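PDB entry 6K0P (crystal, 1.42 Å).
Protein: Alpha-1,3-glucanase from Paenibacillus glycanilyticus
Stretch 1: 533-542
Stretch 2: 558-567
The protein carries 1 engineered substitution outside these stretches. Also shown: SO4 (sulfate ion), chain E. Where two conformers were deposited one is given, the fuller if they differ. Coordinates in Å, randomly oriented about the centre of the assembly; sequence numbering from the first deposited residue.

Stretch 1, residues 533-542: GPAYGGASFT
Stretch 2 (558-567) AQSPNFTVTR

Two strands of the alpha-1,3-glucanase pair in parallel, Gly537 to Phe541 lying beside Phe563 to Arg567, with their axes 11° apart; the two stretches, loops included, bury 687 Å² between them. The register sets Gly537 beside Phe563 (CA to CA 4.7 Å), Gly538 beside Thr564 (4.3 Å), Ala539 beside Val565 (5.4 Å), Ser540 beside Thr566 (4.5 Å) and Phe541 beside Arg567 (5.2 Å). Five backbone hydrogen bonds form the ladder: Gly537 N to Asn562 O (2.9 Å), Thr564 N to Gly537 O (2.9 Å), Ala539 N to Thr564 O (3.1 Å), Thr566 N to Ala539 O (3.0 Å) and Phe541 N to Thr566 O (2.8 Å). A type I turn from Ser560 to Phe563, closed by Phe563 N to Ser560 O (3.2 Å), leads into the second strand.

Phe563 is the main apolar anchor. Its t rotamer (chi1 -169°, chi2 90°) lays the ring against the first stretch, with Gly538 CA over one face, 3.5 Å from the ring centroid in a CH-pi contact. Ala535 CB lies 3.5 Å from Phe563 CD1 and Ala539 CB 3.9 Å from Phe563 CZ, small methyls that pack close to the ring. Gly537, at phi/psi 115/-119, has a backbone that calls for glycine, since a CB would jam against the preceding carbonyl. Gly538 is nearly fully extended (174/179); a CB there would come within 2.4 Å of Thr564 O. On the sheet face that carries Phe563, Ala539, Val565 and Arg567 (m, t, t, chi4 81°), Phe541 (m, chi1 -59°, chi2 80°) brings CE1 to 3.7 Å from Val565 CG1, with Val565 in t. Ala535, Ala539, Phe541 and Phe563 are buried, as suits apolar side chains. The other face carries Ser540, Thr564 and Thr566, all m, hydroxyl residues suited to a face at least partly exposed; Ser540 OG approaches Thr566 CB at 3.8 Å.

Next to the Gly537–Phe563 pair, Tyr536 (m, chi1 -82°, chi2 69°) starts away from the second stretch, but its ring comes back to cover Asn562. The CA-to-CB bond of Asn562 (m, chi1 -41°, chi2 96°) points toward the first stretch; CB lies 3.6 Å from the Tyr536 ring centroid and CG 3.4 Å from Tyr536 CZ, over the same ring. Asn562 OD1 accepts from water 2 (2.8 Å), which bridges to Ala535 O, and water 3 (2.7 Å). Water 1 joins Ala535 N (2.8 Å) to Ser560 OG (2.7 Å; Ser560 m).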

# COMPACT_ATOMS: atom_id res chain seq x y z
N GLY A 533 7.37 20.94 -21.88
CA GLY A 533 7.12 22.32 -21.54
C GLY A 533 6.20 22.48 -20.35
O GLY A 533 5.93 21.53 -19.61
N PRO A 534 5.69 23.68 -20.14
CA PRO A 534 4.96 24.01 -18.91
C PRO A 534 3.48 23.62 -18.98
O PRO A 534 2.99 23.11 -19.98
CB PRO A 534 5.12 25.53 -18.82
CG PRO A 534 5.26 25.97 -20.25
CD PRO A 534 5.98 24.87 -20.97
N ALA A 535 2.78 23.89 -17.88
CA ALA A 535 1.43 23.38 -17.69
C ALA A 535 0.40 24.28 -18.36
O ALA A 535 0.61 25.49 -18.50
CB ALA A 535 1.10 23.26 -16.20
N TYR A 536 -0.72 23.68 -18.75
CA TYR A 536 -1.78 24.36 -19.48
C TYR A 536 -3.08 24.31 -18.69
O TYR A 536 -3.50 23.24 -18.24
CB TYR A 536 -2.01 23.71 -20.85
CG TYR A 536 -1.02 24.21 -21.89
CD1 TYR A 536 0.33 23.88 -21.82
CD2 TYR A 536 -1.45 25.03 -22.93
CE1 TYR A 536 1.23 24.35 -22.76
CE2 TYR A 536 -0.55 25.51 -23.87
CZ TYR A 536 0.78 25.16 -23.78
OH TYR A 536 1.66 25.64 -24.73
N GLY A 537 -3.72 25.47 -18.55
CA GLY A 537 -5.01 25.57 -17.90
C GLY A 537 -4.90 26.39 -16.63
O GLY A 537 -4.53 27.56 -16.68
N GLY A 538 -5.20 25.79 -15.49
CA GLY A 538 -5.02 26.51 -14.24
C GLY A 538 -5.56 25.70 -13.08
O GLY A 538 -6.07 24.58 -13.25
N ALA A 539 -5.43 26.28 -11.89
CA ALA A 539 -5.96 25.67 -10.68
C ALA A 539 -6.29 26.76 -9.69
O ALA A 539 -5.63 27.80 -9.66
CB ALA A 539 -4.97 24.67 -10.05
N SER A 540 -7.31 26.51 -8.87
CA SER A 540 -7.73 27.43 -7.82
C SER A 540 -7.28 26.93 -6.46
O SER A 540 -7.25 25.72 -6.21
CB SER A 540 -9.25 27.58 -7.82
OG SER A 540 -9.71 28.07 -9.06
N PHE A 541 -6.93 27.87 -5.59
CA PHE A 541 -6.40 27.57 -4.26
C PHE A 541 -7.16 28.40 -3.23
O PHE A 541 -7.20 29.63 -3.33
CB PHE A 541 -4.91 27.87 -4.18
CG PHE A 541 -4.09 27.10 -5.18
CD1 PHE A 541 -4.03 27.50 -6.51
CD2 PHE A 541 -3.43 25.93 -4.81
CE1 PHE A 541 -3.31 26.78 -7.44
CE2 PHE A 541 -2.70 25.21 -5.73
CZ PHE A 541 -2.64 25.62 -7.05
N THR A 542 -7.77 27.72 -2.26
CA THR A 542 -8.48 28.37 -1.17
C THR A 542 -7.93 27.80 0.13
O THR A 542 -7.95 26.58 0.32
CB THR A 542 -9.98 28.08 -1.26
OG1 THR A 542 -10.46 28.46 -2.55
CG2 THR A 542 -10.75 28.84 -0.18
N ALA A 558 5.89 32.24 -12.92
CA ALA A 558 6.25 33.21 -13.96
C ALA A 558 6.63 32.53 -15.27
O ALA A 558 6.50 33.14 -16.34
CB ALA A 558 7.41 34.09 -13.47
N GLN A 559 7.09 31.28 -15.21
CA GLN A 559 7.54 30.55 -16.39
C GLN A 559 6.45 29.69 -17.00
O GLN A 559 6.74 28.89 -17.91
CB GLN A 559 8.74 29.66 -16.04
CG GLN A 559 9.94 30.42 -15.53
CD GLN A 559 11.01 29.47 -15.04
OE1 GLN A 559 11.81 28.96 -15.83
NE2 GLN A 559 11.00 29.19 -13.74
N SER A 560 5.22 29.81 -16.52
CA SER A 560 4.10 29.01 -16.99
C SER A 560 3.02 29.94 -17.53
O SER A 560 1.98 30.15 -16.89
CB SER A 560 3.58 28.07 -15.90
OG SER A 560 4.66 27.35 -15.32
N PRO A 561 3.25 30.52 -18.72
CA PRO A 561 2.32 31.53 -19.25
C PRO A 561 0.98 30.98 -19.71
O PRO A 561 0.08 31.78 -19.98
CB PRO A 561 3.10 32.13 -20.43
CG PRO A 561 3.97 31.02 -20.90
CD PRO A 561 4.37 30.26 -19.65
N ASN A 562 0.83 29.65 -19.81
CA ASN A 562 -0.42 29.03 -20.22
C ASN A 562 -1.23 28.51 -19.03
O ASN A 562 -2.26 27.85 -19.24
CB ASN A 562 -0.15 27.87 -21.18
CG ASN A 562 0.94 28.19 -22.19
OD1 ASN A 562 2.11 27.85 -21.99
ND2 ASN A 562 0.56 28.86 -23.27
N PHE A 563 -0.78 28.76 -17.80
CA PHE A 563 -1.38 28.22 -16.59
C PHE A 563 -1.69 29.37 -15.65
O PHE A 563 -0.80 30.19 -15.36
CB PHE A 563 -0.41 27.25 -15.90
CG PHE A 563 -1.05 26.44 -14.79
CD1 PHE A 563 -1.63 25.22 -15.08
CD2 PHE A 563 -1.07 26.89 -13.47
CE1 PHE A 563 -2.21 24.44 -14.08
CE2 PHE A 563 -1.65 26.11 -12.47
CZ PHE A 563 -2.22 24.89 -12.78
N THR A 564 -2.92 29.44 -15.16
CA THR A 564 -3.34 30.50 -14.25
C THR A 564 -3.53 29.94 -12.84
O THR A 564 -4.39 29.08 -12.62
CB THR A 564 -4.63 31.17 -14.73
OG1 THR A 564 -4.38 31.81 -15.99
CG2 THR A 564 -5.10 32.19 -13.71
N VAL A 565 -2.73 30.42 -11.90
CA VAL A 565 -2.93 30.15 -10.48
C VAL A 565 -3.94 31.16 -9.97
O VAL A 565 -3.73 32.37 -10.09
CB VAL A 565 -1.60 30.29 -9.72
CG1 VAL A 565 -1.81 30.07 -8.22
CG2 VAL A 565 -0.55 29.34 -10.27
N THR A 566 -5.04 30.68 -9.41
CA THR A 566 -6.06 31.54 -8.82
C THR A 566 -5.99 31.42 -7.30
O THR A 566 -6.29 30.36 -6.74
CB THR A 566 -7.46 31.17 -9.32
OG1 THR A 566 -7.51 31.39 -10.74
CG2 THR A 566 -8.52 32.04 -8.64
N ARG A 567 -5.61 32.51 -6.64
CA ARG A 567 -5.58 32.57 -5.18
C ARG A 567 -6.92 33.14 -4.73
O ARG A 567 -7.12 34.35 -4.68
CB ARG A 567 -4.43 33.45 -4.71
CG ARG A 567 -3.03 32.91 -5.02
CD ARG A 567 -2.01 34.03 -4.90
NE ARG A 567 -0.62 33.59 -4.99
CZ ARG A 567 0.01 33.35 -6.13
NH1 ARG A 567 -0.61 33.47 -7.30
NH2 ARG A 567 1.28 32.96 -6.11
S SO4 E . 9.08 31.34 -11.35
O1 SO4 E . 8.76 30.68 -12.60
O2 SO4 E . 10.19 32.28 -11.62
O3 SO4 E . 7.94 32.07 -10.83
O4 SO4 E . 9.48 30.38 -10.32
O HOH W 1 4.02 24.70 -15.48
O HOH W 2 2.48 27.45 -19.27
O HOH W 3 4.24 27.43 -23.59